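Local coordinates for protein DNA polymerase (Pyrobaculum calidifontis, PDB 5MDN) that probably catalyses template-directed DNA synthesis, adding deoxyribonucleotides from their triphosphates to a growing strand as a family B DNA polymerase, at residues D283-I288 against E298-M303; V589-E594 against R613-G618; V596-T599 against R604-G607. One frame throughout, in Å; residues are numbered along the deposited sequence.

Contact 1: residues D283-I288 against E298-M303; sequences DEFPEI and EYFGVM
Ile288 and Tyr299 mark the closest backbone approach, their CA atoms 7.8 Å apart, so the irregular 283-288 segment meets the end of helix 293-299 through side chains and not through main-chain pairing. The end methyl of Ile288 does the central work. Its CD1 lies 3.5 Å from Tyr299 CG, at the root of the phenol ring, and reaches across to the Phe300 ring as well, where Ile288 CD1 lies 4.2 Å from Phe300 CE1. Tyr299 extends back toward the loop because its ring is anti to the backbone N (chi1 -163°), which carries the hydroxyl end to the next residue over: Tyr299 OH sits 3.7 Å from Glu287 CB. The Glu287 chain bends at its second torsion, and its carboxylate plane stands 74° from the tyrosine ring. Further along the loop, Phe285 and Phe300 meet obliquely, CE2 of Phe285 at 3.4 Å from CZ of Phe300, with ring planes 42° apart.

Tyr299 is the last helical residue, and Phe300 already lies in the turn that follows. Gly301, at positive phi, leaves the helical conformation in a Schellman motif, and its N is bonded to Glu298 O at 2.9 Å. Glu287 is salt-bridged to Lys591, and the Tyr299 ring takes a cation-pi contact from Arg613. Phe300 also packs on Leu347 of helix 326-356, while Ile288 folds back on Val296 of helix 293-299, so the contact lies between these helices and joins the exonuclease family region, which holds 283-288, to strand 614-617 of the polymerase family region.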
ATOM      1  N   ASP A 283      -0.805  -4.765  -2.043  1.00 63.00           N
ATOM      2  CA  ASP A 283       0.129  -4.420  -3.110  1.00 68.54           C
ATOM      3  C   ASP A 283       1.554  -4.319  -2.581  1.00 66.78           C
ATOM      4  O   ASP A 283       2.512  -4.540  -3.329  1.00 69.78           O
ATOM      5  CB  ASP A 283      -0.303  -3.109  -3.772  1.00 74.16           C
ATOM      6  CG  ASP A 283       0.229  -2.961  -5.192  1.00 77.67           C
ATOM      7  OD1 ASP A 283       1.169  -3.696  -5.565  1.00 80.58           O
ATOM      8  OD2 ASP A 283      -0.299  -2.112  -5.941  1.00 80.13           O
ATOM      9  N   GLU A 284       1.713  -3.986  -1.299  1.00 65.76           N
ATOM     10  CA  GLU A 284       3.030  -3.846  -0.691  1.00 66.30           C
ATOM     11  C   GLU A 284       3.667  -5.182  -0.326  1.00 62.81           C
ATOM     12  O   GLU A 284       4.860  -5.209  -0.004  1.00 61.43           O
ATOM     13  CB  GLU A 284       2.933  -2.968   0.560  1.00 70.70           C
ATOM     14  CG  GLU A 284       2.486  -1.539   0.282  1.00 73.20           C
ATOM     15  CD  GLU A 284       2.155  -0.778   1.551  1.00 74.62           C
ATOM     16  OE1 GLU A 284       2.835  -1.005   2.573  1.00 73.90           O
ATOM     17  OE2 GLU A 284       1.218   0.049   1.525  1.00 81.18           O
ATOM     18  N   PHE A 285       2.914  -6.283  -0.361  1.00 67.44           N
ATOM     19  CA  PHE A 285       3.458  -7.603  -0.055  1.00 66.24           C
ATOM     20  C   PHE A 285       4.195  -8.167  -1.263  1.00 63.53           C
ATOM     21  O   PHE A 285       3.566  -8.496  -2.278  1.00 61.99           O
ATOM     22  CB  PHE A 285       2.352  -8.566   0.384  1.00 66.64           C
ATOM     23  CG  PHE A 285       1.572  -8.097   1.581  1.00 69.70           C
ATOM     24  CD1 PHE A 285       2.194  -7.395   2.600  1.00 73.42           C
ATOM     25  CD2 PHE A 285       0.223  -8.379   1.696  1.00 71.29           C
ATOM     26  CE1 PHE A 285       1.479  -6.971   3.703  1.00 72.31           C
ATOM     27  CE2 PHE A 285      -0.498  -7.955   2.797  1.00 71.79           C
ATOM     28  CZ  PHE A 285       0.133  -7.252   3.803  1.00 70.80           C
ATOM     29  N   PRO A 286       5.521  -8.302  -1.198  1.00 65.44           N
ATOM     30  CA  PRO A 286       6.284  -8.766  -2.362  1.00 66.10           C
ATOM     31  C   PRO A 286       6.221 -10.267  -2.607  1.00 67.93           C
ATOM     32  O   PRO A 286       6.787 -10.732  -3.604  1.00 65.67           O
ATOM     33  CB  PRO A 286       7.712  -8.333  -2.015  1.00 66.46           C
ATOM     34  CG  PRO A 286       7.761  -8.449  -0.528  1.00 64.69           C
ATOM     35  CD  PRO A 286       6.397  -8.017  -0.044  1.00 63.95           C
ATOM     36  N   GLU A 287       5.567 -11.037  -1.735  1.00 66.42           N
ATOM     37  CA  GLU A 287       5.547 -12.490  -1.868  1.00 66.47           C
ATOM     38  C   GLU A 287       4.474 -13.001  -2.827  1.00 65.89           C
ATOM     39  O   GLU A 287       4.620 -14.107  -3.358  1.00 67.31           O
ATOM     40  CB  GLU A 287       5.341 -13.138  -0.496  1.00 67.36           C
ATOM     41  CG  GLU A 287       6.270 -12.626   0.594  1.00 70.97           C
ATOM     42  CD  GLU A 287       5.524 -11.856   1.669  1.00 75.15           C
ATOM     43  OE1 GLU A 287       4.995 -10.768   1.364  1.00 78.03           O
ATOM     44  OE2 GLU A 287       5.454 -12.345   2.816  1.00 73.58           O
ATOM     45  N   ILE A 288       3.409 -12.231  -3.060  1.00 63.65           N
ATOM     46  CA  ILE A 288       2.182 -12.807  -3.605  1.00 65.62           C
ATOM     47  C   ILE A 288       2.243 -12.926  -5.127  1.00 70.84           C
ATOM     48  O   ILE A 288       1.739 -13.899  -5.701  1.00 79.88           O
ATOM     49  CB  ILE A 288       0.972 -11.974  -3.147  1.00 65.26           C
ATOM     50  CG1 ILE A 288       0.939 -11.858  -1.617  1.00 64.51           C
ATOM     51  CG2 ILE A 288      -0.322 -12.573  -3.685  1.00 66.92           C
ATOM     52  CD1 ILE A 288       0.006 -12.839  -0.935  1.00 63.32           C
ATOM     53  N   GLU A 298      -6.205 -17.140  -0.120  1.00 65.46           N
ATOM     54  CA  GLU A 298      -5.583 -18.426   0.179  1.00 67.10           C
ATOM     55  C   GLU A 298      -4.279 -18.249   0.948  1.00 67.75           C
ATOM     56  O   GLU A 298      -4.007 -18.999   1.895  1.00 75.73           O
ATOM     57  CB  GLU A 298      -5.334 -19.202  -1.112  1.00 70.31           C
ATOM     58  CG  GLU A 298      -5.099 -20.688  -0.897  1.00 73.47           C
ATOM     59  CD  GLU A 298      -4.502 -21.367  -2.115  1.00 77.61           C
ATOM     60  OE1 GLU A 298      -5.073 -21.221  -3.216  1.00 79.36           O
ATOM     61  OE2 GLU A 298      -3.464 -22.049  -1.973  1.00 80.83           O
ATOM     62  N   TYR A 299      -3.446 -17.287   0.536  1.00 63.87           N
ATOM     63  CA  TYR A 299      -2.159 -17.079   1.197  1.00 62.02           C
ATOM     64  C   TYR A 299      -2.332 -16.826   2.690  1.00 61.15           C
ATOM     65  O   TYR A 299      -1.592 -17.380   3.511  1.00 59.49           O
ATOM     66  CB  TYR A 299      -1.415 -15.916   0.542  1.00 62.42           C
ATOM     67  CG  TYR A 299       0.063 -15.878   0.863  1.00 62.55           C
ATOM     68  CD1 TYR A 299       0.958 -16.708   0.198  1.00 63.08           C
ATOM     69  CD2 TYR A 299       0.562 -15.019   1.832  1.00 62.34           C
ATOM     70  CE1 TYR A 299       2.310 -16.681   0.489  1.00 63.32           C
ATOM     71  CE2 TYR A 299       1.911 -14.985   2.130  1.00 64.02           C
ATOM     72  CZ  TYR A 299       2.781 -15.818   1.455  1.00 64.48           C
ATOM     73  OH  TYR A 299       4.125 -15.786   1.749  1.00 62.09           O
ATOM     74  N   PHE A 300      -3.301 -15.993   3.059  1.00 63.02           N
ATOM     75  CA  PHE A 300      -3.565 -15.690   4.457  1.00 60.19           C
ATOM     76  C   PHE A 300      -4.511 -16.691   5.108  1.00 60.10           C
ATOM     77  O   PHE A 300      -4.855 -16.522   6.284  1.00 58.95           O
ATOM     78  CB  PHE A 300      -4.132 -14.271   4.589  1.00 57.76           C
ATOM     79  CG  PHE A 300      -3.145 -13.189   4.251  1.00 58.60           C
ATOM     80  CD1 PHE A 300      -2.856 -12.880   2.932  1.00 59.66           C
ATOM     81  CD2 PHE A 300      -2.500 -12.486   5.255  1.00 61.89           C
ATOM     82  CE1 PHE A 300      -1.944 -11.888   2.621  1.00 62.89           C
ATOM     83  CE2 PHE A 300      -1.590 -11.493   4.950  1.00 64.15           C
ATOM     84  CZ  PHE A 300      -1.310 -11.194   3.632  1.00 64.93           C
ATOM     85  N   GLY A 301      -4.933 -17.719   4.379  1.00 58.38           N
ATOM     86  CA  GLY A 301      -5.679 -18.815   4.974  1.00 61.97           C
ATOM     87  C   GLY A 301      -7.088 -18.489   5.416  1.00 65.19           C
ATOM     88  O   GLY A 301      -7.523 -18.965   6.473  1.00 70.86           O
ATOM     89  N   VAL A 302      -7.816 -17.687   4.644  1.00 62.86           N
ATOM     90  CA  VAL A 302      -9.198 -17.379   4.996  1.00 61.62           C
ATOM     91  C   VAL A 302     -10.140 -18.228   4.147  1.00 60.55           C
ATOM     92  O   VAL A 302     -11.250 -18.559   4.579  1.00 59.47           O
ATOM     93  CB  VAL A 302      -9.500 -15.873   4.852  1.00 60.80           C
ATOM     94  CG1 VAL A 302      -8.405 -15.047   5.512  1.00 61.14           C
ATOM     95  CG2 VAL A 302      -9.664 -15.474   3.396  1.00 58.81           C
ATOM     96  N   MET A 303      -9.715 -18.574   2.931  1.00 57.82           N
ATOM     97  CA  MET A 303     -10.531 -19.411   2.060  1.00 63.66           C
ATOM     98  C   MET A 303      -9.649 -20.158   1.072  1.00 67.19           C
ATOM     99  O   MET A 303      -8.798 -19.550   0.417  1.00 68.84           O
ATOM    100  CB  MET A 303     -11.560 -18.573   1.297  1.00 67.18           C
ATOM    101  CG  MET A 303     -12.676 -19.393   0.674  1.00 71.45           C
ATOM    102  SD  MET A 303     -14.068 -18.385   0.128  1.00 79.37           S
ATOM    103  CE  MET A 303     -14.705 -17.823   1.701  1.00 77.03           C
TER

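Contact 2: residues V589-E594 against R613-G618; sequences VDKDYE and RIDIVG
Tyr593 brings its hydroxyl and the neighbouring ring edge up to the carboxylate of Asp615. Its OH donates to Asp615 OD1 at 3.1 Å, arriving on the syn side of that oxygen but 26° out of the carboxylate plane. Ring and carboxylate stand almost perpendicular, their planes 87° apart, and the other oxygen, OD2, lies in the plane of the tyrosine ring at its edge. Lys591 reaches the same carboxylate with its ammonium group: NZ is 3.3 Å from Asp615 OD2, a salt bridge whose hydrogen bond is weak. Bends at the second and fourth torsions turn the lysine chain toward the acid, while its CB rests 3.5 Å above one face of the Tyr593 ring, offset toward the rim.

On the other strand, Asp615 holds its carboxylate between its own backbone N and carbonyl carbon (chi1 53°). This buried acid therefore has a phenol on one oxygen and a cation on the other, which would probably favour its ionised form. OD2 also receives a weak hydrogen bond from Tyr299.

The backbones stay well apart, with the nearest CA atoms, those of Tyr593 and Ile614, at 9.1 Å. Strand 588-593 pairs with strand 416-420, where Asp590 and Lys591 form a classic beta bulge opposite Val418. With strands 556-560 and 563-567 these make the palm sheet of family B polymerases, and Tyr593 and Lys591 on its edge strand tie it to the adjoining small sheet of strand 614-617.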
ATOM      1  N   VAL A 589      14.340 -15.063  12.235  1.00 69.53           N
ATOM      2  CA  VAL A 589      14.111 -15.875  11.046  1.00 68.80           C
ATOM      3  C   VAL A 589      12.834 -15.398  10.369  1.00 72.00           C
ATOM      4  O   VAL A 589      11.738 -15.512  10.928  1.00 70.72           O
ATOM      5  CB  VAL A 589      14.039 -17.361  11.406  1.00 66.65           C
ATOM      6  CG1 VAL A 589      13.627 -18.169  10.191  1.00 67.46           C
ATOM      7  CG2 VAL A 589      15.383 -17.829  11.948  1.00 67.02           C
ATOM      8  N   ASP A 590      12.971 -14.860   9.157  1.00 72.96           N
ATOM      9  CA  ASP A 590      11.813 -14.352   8.435  1.00 73.58           C
ATOM     10  C   ASP A 590      11.047 -15.479   7.751  1.00 69.68           C
ATOM     11  O   ASP A 590       9.820 -15.564   7.870  1.00 67.13           O
ATOM     12  CB  ASP A 590      12.247 -13.303   7.408  1.00 75.66           C
ATOM     13  CG  ASP A 590      11.096 -12.450   6.924  1.00 79.13           C
ATOM     14  OD1 ASP A 590      10.281 -12.021   7.768  1.00 82.38           O
ATOM     15  OD2 ASP A 590      11.004 -12.215   5.702  1.00 76.88           O
ATOM     16  N   LYS A 591      11.752 -16.357   7.038  1.00 68.40           N
ATOM     17  CA  LYS A 591      11.117 -17.449   6.314  1.00 64.84           C
ATOM     18  C   LYS A 591      11.908 -18.732   6.518  1.00 61.12           C
ATOM     19  O   LYS A 591      13.141 -18.712   6.555  1.00 61.34           O
ATOM     20  CB  LYS A 591      11.008 -17.139   4.814  1.00 65.72           C
ATOM     21  CG  LYS A 591      10.100 -15.968   4.481  1.00 69.84           C
ATOM     22  CD  LYS A 591       8.646 -16.285   4.784  1.00 73.37           C
ATOM     23  CE  LYS A 591       7.768 -15.058   4.598  1.00 71.06           C
ATOM     24  NZ  LYS A 591       7.517 -14.775   3.159  1.00 68.91           N
ATOM     25  N   ASP A 592      11.189 -19.845   6.647  1.00 61.29           N
ATOM     26  CA  ASP A 592      11.782 -21.180   6.704  1.00 63.06           C
ATOM     27  C   ASP A 592      11.314 -21.927   5.459  1.00 58.85           C
ATOM     28  O   ASP A 592      10.197 -22.455   5.426  1.00 56.53           O
ATOM     29  CB  ASP A 592      11.383 -21.912   7.985  1.00 67.76           C
ATOM     30  CG  ASP A 592      11.997 -23.300   8.085  1.00 73.66           C
ATOM     31  OD1 ASP A 592      12.891 -23.624   7.273  1.00 81.35           O
ATOM     32  OD2 ASP A 592      11.589 -24.068   8.982  1.00 71.90           O
ATOM     33  N   TYR A 593      12.168 -21.973   4.441  1.00 61.33           N
ATOM     34  CA  TYR A 593      11.829 -22.603   3.173  1.00 62.67           C
ATOM     35  C   TYR A 593      12.289 -24.056   3.157  1.00 65.60           C
ATOM     36  O   TYR A 593      13.418 -24.363   3.554  1.00 66.53           O
ATOM     37  CB  TYR A 593      12.466 -21.849   2.009  1.00 59.18           C
ATOM     38  CG  TYR A 593      11.889 -20.478   1.746  1.00 58.21           C
ATOM     39  CD1 TYR A 593      10.547 -20.316   1.423  1.00 58.75           C
ATOM     40  CD2 TYR A 593      12.691 -19.346   1.801  1.00 58.75           C
ATOM     41  CE1 TYR A 593      10.020 -19.062   1.174  1.00 58.81           C
ATOM     42  CE2 TYR A 593      12.174 -18.090   1.553  1.00 59.01           C
ATOM     43  CZ  TYR A 593      10.838 -17.954   1.240  1.00 59.77           C
ATOM     44  OH  TYR A 593      10.318 -16.704   0.994  1.00 61.73           O
ATOM     45  N   GLU A 594      11.406 -24.945   2.697  1.00 66.95           N
ATOM     46  CA  GLU A 594      11.810 -26.325   2.451  1.00 65.65           C
ATOM     47  C   GLU A 594      12.748 -26.412   1.253  1.00 65.31           C
ATOM     48  O   GLU A 594      13.704 -27.197   1.261  1.00 64.10           O
ATOM     49  CB  GLU A 594      10.573 -27.198   2.239  1.00 66.08           C
ATOM     50  CG  GLU A 594      10.865 -28.683   2.123  1.00 68.30           C
ATOM     51  CD  GLU A 594       9.598 -29.514   2.045  1.00 70.56           C
ATOM     52  OE1 GLU A 594       8.504 -28.950   2.256  1.00 74.06           O
ATOM     53  OE2 GLU A 594       9.696 -30.729   1.774  1.00 72.29           O
ATOM     54  N   ARG A 613       2.812 -23.552   1.099  1.00 63.73           N
ATOM     55  CA  ARG A 613       2.614 -22.355   0.292  1.00 65.15           C
ATOM     56  C   ARG A 613       3.893 -21.978  -0.445  1.00 67.25           C
ATOM     57  O   ARG A 613       4.977 -21.931   0.145  1.00 70.27           O
ATOM     58  CB  ARG A 613       2.160 -21.188   1.169  1.00 65.06           C
ATOM     59  CG  ARG A 613       0.714 -21.252   1.618  1.00 66.47           C
ATOM     60  CD  ARG A 613       0.379 -20.041   2.469  1.00 65.09           C
ATOM     61  NE  ARG A 613       1.203 -19.995   3.674  1.00 65.29           N
ATOM     62  CZ  ARG A 613       1.540 -18.878   4.310  1.00 61.98           C
ATOM     63  NH1 ARG A 613       1.123 -17.703   3.859  1.00 63.77           N
ATOM     64  NH2 ARG A 613       2.293 -18.936   5.400  1.00 59.31           N
ATOM     65  N   ILE A 614       3.764 -21.721  -1.736  1.00 67.71           N
ATOM     66  CA  ILE A 614       4.840 -21.148  -2.536  1.00 66.31           C
ATOM     67  C   ILE A 614       4.673 -19.633  -2.549  1.00 63.07           C
ATOM     68  O   ILE A 614       3.553 -19.120  -2.668  1.00 62.70           O
ATOM     69  CB  ILE A 614       4.836 -21.724  -3.969  1.00 68.20           C
ATOM     70  CG1 ILE A 614       5.261 -23.201  -3.997  1.00 70.31           C
ATOM     71  CG2 ILE A 614       5.726 -20.908  -4.900  1.00 69.30           C
ATOM     72  CD1 ILE A 614       4.147 -24.179  -3.657  1.00 71.87           C
ATOM     73  N   ASP A 615       5.783 -18.907  -2.432  1.00 63.26           N
ATOM     74  CA  ASP A 615       5.789 -17.474  -2.684  1.00 65.10           C
ATOM     75  C   ASP A 615       6.923 -17.128  -3.637  1.00 62.92           C
ATOM     76  O   ASP A 615       7.961 -17.793  -3.667  1.00 60.97           O
ATOM     77  CB  ASP A 615       5.886 -16.648  -1.378  1.00 65.85           C
ATOM     78  CG  ASP A 615       7.062 -17.047  -0.491  1.00 65.67           C
ATOM     79  OD1 ASP A 615       8.111 -17.491  -1.001  1.00 68.96           O
ATOM     80  OD2 ASP A 615       6.934 -16.897   0.744  1.00 64.77           O
ATOM     81  N   ILE A 616       6.697 -16.092  -4.438  1.00 70.87           N
ATOM     82  CA  ILE A 616       7.549 -15.775  -5.578  1.00 69.02           C
ATOM     83  C   ILE A 616       7.962 -14.316  -5.472  1.00 69.00           C
ATOM     84  O   ILE A 616       7.111 -13.435  -5.314  1.00 66.59           O
ATOM     85  CB  ILE A 616       6.833 -16.044  -6.916  1.00 65.51           C
ATOM     86  CG1 ILE A 616       6.405 -17.511  -7.002  1.00 63.75           C
ATOM     87  CG2 ILE A 616       7.736 -15.682  -8.084  1.00 66.14           C
ATOM     88  CD1 ILE A 616       5.550 -17.836  -8.205  1.00 64.44           C
ATOM     89  N   VAL A 617       9.265 -14.062  -5.558  1.00 65.86           N
ATOM     90  CA  VAL A 617       9.827 -12.728  -5.384  1.00 69.24           C
ATOM     91  C   VAL A 617      10.578 -12.358  -6.654  1.00 70.85           C
ATOM     92  O   VAL A 617      11.360 -13.162  -7.174  1.00 74.56           O
ATOM     93  CB  VAL A 617      10.761 -12.659  -4.160  1.00 69.19           C
ATOM     94  CG1 VAL A 617      11.362 -11.263  -4.028  1.00 71.66           C
ATOM     95  CG2 VAL A 617      10.013 -13.047  -2.897  1.00 67.93           C
ATOM     96  N   GLY A 618      10.341 -11.147  -7.148  1.00 76.06           N
ATOM     97  CA  GLY A 618      10.899 -10.719  -8.412  1.00 78.46           C
ATOM     98  C   GLY A 618       9.980 -11.000  -9.591  1.00 84.43           C
ATOM     99  O   GLY A 618       9.088 -11.844  -9.542  1.00 85.28           O
TER

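Contact 3: residues V596-T599 against R604-G607; sequences VLFT and RYAG
Val596 pairs with Gly607 in a non-hydrogen-bonded antiparallel pair. Its CG1 lies anti to the backbone N (chi1 175°), which directs that methyl to the Tyr605 ring, 4.0 Å from Tyr605 CD2. The valine CA also makes a CA-H...O contact with Ala606 O.

Leu597 comes next, in the hydrogen-bonded pair with Ala606. Its N donates to Ala606 O at 2.9 Å, and Ala606 N returns a bond to Leu597 O at 3.1 Å. The Leu597 and Ala606 side chains project from the same sheet face, where both touch Leu642 of helix 628-643.

This is a beta hairpin, strands 595-598 and 605-609 running antiparallel at the centre of a four-stranded sheet, flanked by strands 411-413 and 614-617.

Phe598, paired with Tyr605, returns to the face bearing Val596. The two aromatic side chains lie side by side and point the same way, but it is the tyrosine CB that sits over the middle of the phenylalanine ring, a CH-pi contact 4.0 Å from CB to the ring centroid. The rings themselves are oblique, with planes 34° apart; Tyr605 makes a further edge-to-face contact with Phe565.

At Thr599 the pairing slackens: its N donates weakly to Arg604 O at 3.4 Å. The threonine side chain crosses that of the arginine at a slant, with Thr599 OG1 3.2 Å from Arg604 CG.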
ATOM      1  N   VAL A 596      14.282 -23.770  -2.279  1.00 61.07           N
ATOM      2  CA  VAL A 596      14.373 -22.444  -2.888  1.00 60.61           C
ATOM      3  C   VAL A 596      14.996 -22.588  -4.268  1.00 59.45           C
ATOM      4  O   VAL A 596      15.913 -23.392  -4.468  1.00 56.81           O
ATOM      5  CB  VAL A 596      15.203 -21.464  -2.024  1.00 60.93           C
ATOM      6  CG1 VAL A 596      15.391 -20.130  -2.735  1.00 59.66           C
ATOM      7  CG2 VAL A 596      14.544 -21.240  -0.684  1.00 61.00           C
ATOM      8  N   LEU A 597      14.492 -21.811  -5.223  1.00 61.36           N
ATOM      9  CA  LEU A 597      14.980 -21.820  -6.597  1.00 65.16           C
ATOM     10  C   LEU A 597      15.370 -20.403  -7.001  1.00 67.61           C
ATOM     11  O   LEU A 597      14.502 -19.540  -7.168  1.00 67.74           O
ATOM     12  CB  LEU A 597      13.919 -22.382  -7.538  1.00 65.35           C
ATOM     13  CG  LEU A 597      14.154 -22.172  -9.033  1.00 65.34           C
ATOM     14  CD1 LEU A 597      15.396 -22.910  -9.507  1.00 66.21           C
ATOM     15  CD2 LEU A 597      12.928 -22.626  -9.792  1.00 66.90           C
ATOM     16  N   PHE A 598      16.670 -20.168  -7.165  1.00 69.38           N
ATOM     17  CA  PHE A 598      17.170 -18.925  -7.737  1.00 72.99           C
ATOM     18  C   PHE A 598      17.311 -19.102  -9.244  1.00 79.98           C
ATOM     19  O   PHE A 598      18.064 -19.966  -9.706  1.00 87.24           O
ATOM     20  CB  PHE A 598      18.512 -18.533  -7.119  1.00 70.29           C
ATOM     21  CG  PHE A 598      18.394 -17.810  -5.805  1.00 67.21           C
ATOM     22  CD1 PHE A 598      18.372 -18.508  -4.609  1.00 65.77           C
ATOM     23  CD2 PHE A 598      18.319 -16.427  -5.769  1.00 65.35           C
ATOM     24  CE1 PHE A 598      18.270 -17.838  -3.400  1.00 64.51           C
ATOM     25  CE2 PHE A 598      18.218 -15.752  -4.567  1.00 65.58           C
ATOM     26  CZ  PHE A 598      18.192 -16.458  -3.381  1.00 63.99           C
ATOM     27  N   THR A 599      16.586 -18.287 -10.009  1.00 76.56           N
ATOM     28  CA  THR A 599      16.654 -18.358 -11.463  1.00 83.84           C
ATOM     29  C   THR A 599      17.777 -17.499 -12.031  1.00 89.38           C
ATOM     30  O   THR A 599      18.398 -17.874 -13.033  1.00 94.53           O
ATOM     31  CB  THR A 599      15.317 -17.934 -12.080  1.00 83.11           C
ATOM     32  OG1 THR A 599      15.031 -16.576 -11.722  1.00 81.86           O
ATOM     33  CG2 THR A 599      14.194 -18.833 -11.582  1.00 80.09           C
ATOM     34  N   ARG A 604      15.696 -12.839  -7.328  1.00 75.79           N
ATOM     35  CA  ARG A 604      14.612 -13.401  -8.129  1.00 74.43           C
ATOM     36  C   ARG A 604      14.547 -14.885  -7.785  1.00 64.79           C
ATOM     37  O   ARG A 604      15.395 -15.666  -8.229  1.00 66.41           O
ATOM     38  CB  ARG A 604      14.851 -13.175  -9.618  1.00 80.85           C
ATOM     39  CG  ARG A 604      13.813 -13.830 -10.502  1.00 89.22           C
ATOM     40  CD  ARG A 604      12.450 -13.255 -10.192  1.00 95.67           C
ATOM     41  NE  ARG A 604      11.391 -13.744 -11.070  1.00 98.40           N
ATOM     42  CZ  ARG A 604      10.586 -14.759 -10.770  1.00 96.99           C
ATOM     43  NH1 ARG A 604      10.713 -15.396  -9.613  1.00 94.44           N
ATOM     44  NH2 ARG A 604       9.647 -15.137 -11.627  1.00 96.94           N
ATOM     45  N   TYR A 605      13.548 -15.276  -6.996  1.00 73.36           N
ATOM     46  CA  TYR A 605      13.491 -16.645  -6.516  1.00 65.11           C
ATOM     47  C   TYR A 605      12.056 -17.029  -6.199  1.00 61.88           C
ATOM     48  O   TYR A 605      11.181 -16.176  -6.020  1.00 59.77           O
ATOM     49  CB  TYR A 605      14.376 -16.846  -5.274  1.00 60.68           C
ATOM     50  CG  TYR A 605      13.860 -16.160  -4.027  1.00 58.01           C
ATOM     51  CD1 TYR A 605      14.163 -14.831  -3.768  1.00 56.19           C
ATOM     52  CD2 TYR A 605      13.079 -16.847  -3.106  1.00 57.90           C
ATOM     53  CE1 TYR A 605      13.697 -14.201  -2.630  1.00 56.67           C
ATOM     54  CE2 TYR A 605      12.605 -16.226  -1.965  1.00 57.22           C
ATOM     55  CZ  TYR A 605      12.918 -14.903  -1.732  1.00 57.06           C
ATOM     56  OH  TYR A 605      12.448 -14.282  -0.596  1.00 56.09           O
ATOM     57  N   ALA A 606      11.833 -18.337  -6.137  1.00 58.18           N
ATOM     58  CA  ALA A 606      10.619 -18.919  -5.593  1.00 57.27           C
ATOM     59  C   ALA A 606      10.986 -19.791  -4.401  1.00 57.30           C
ATOM     60  O   ALA A 606      12.077 -20.367  -4.351  1.00 57.59           O
ATOM     61  CB  ALA A 606       9.875 -19.743  -6.644  1.00 57.94           C
ATOM     62  N   GLY A 607      10.071 -19.888  -3.444  1.00 58.04           N
ATOM     63  CA  GLY A 607      10.353 -20.629  -2.230  1.00 57.79           C
ATOM     64  C   GLY A 607       9.169 -21.414  -1.712  1.00 57.45           C
ATOM     65  O   GLY A 607       8.027 -20.947  -1.772  1.00 58.21           O
TER

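How the contacts relate
Contacts 2 and 3 share a sheet: strand 614-617 lies next to strand 605-609, with probable hydrogen bonds from Val617 N to Tyr605 O at 2.9 Å and from Gly607 N to Asp615 O at 3.0 Å. Their centres are 9 Å apart. Along the chain, contact 3 falls wholly between the two segments of contact 2. Contact 1 comes earlier in sequence and meets contact 2 at a different place, its centre 12 Å away, where Ile616 N probably hydrogen-bonds to Glu287 O at 3.1 Å. It does not touch contact 3; their nearest atoms are about 7 Å apart. All three lie away from the magnesium-binding aspartates Asp7, Asp169, Asp236 and Asp363.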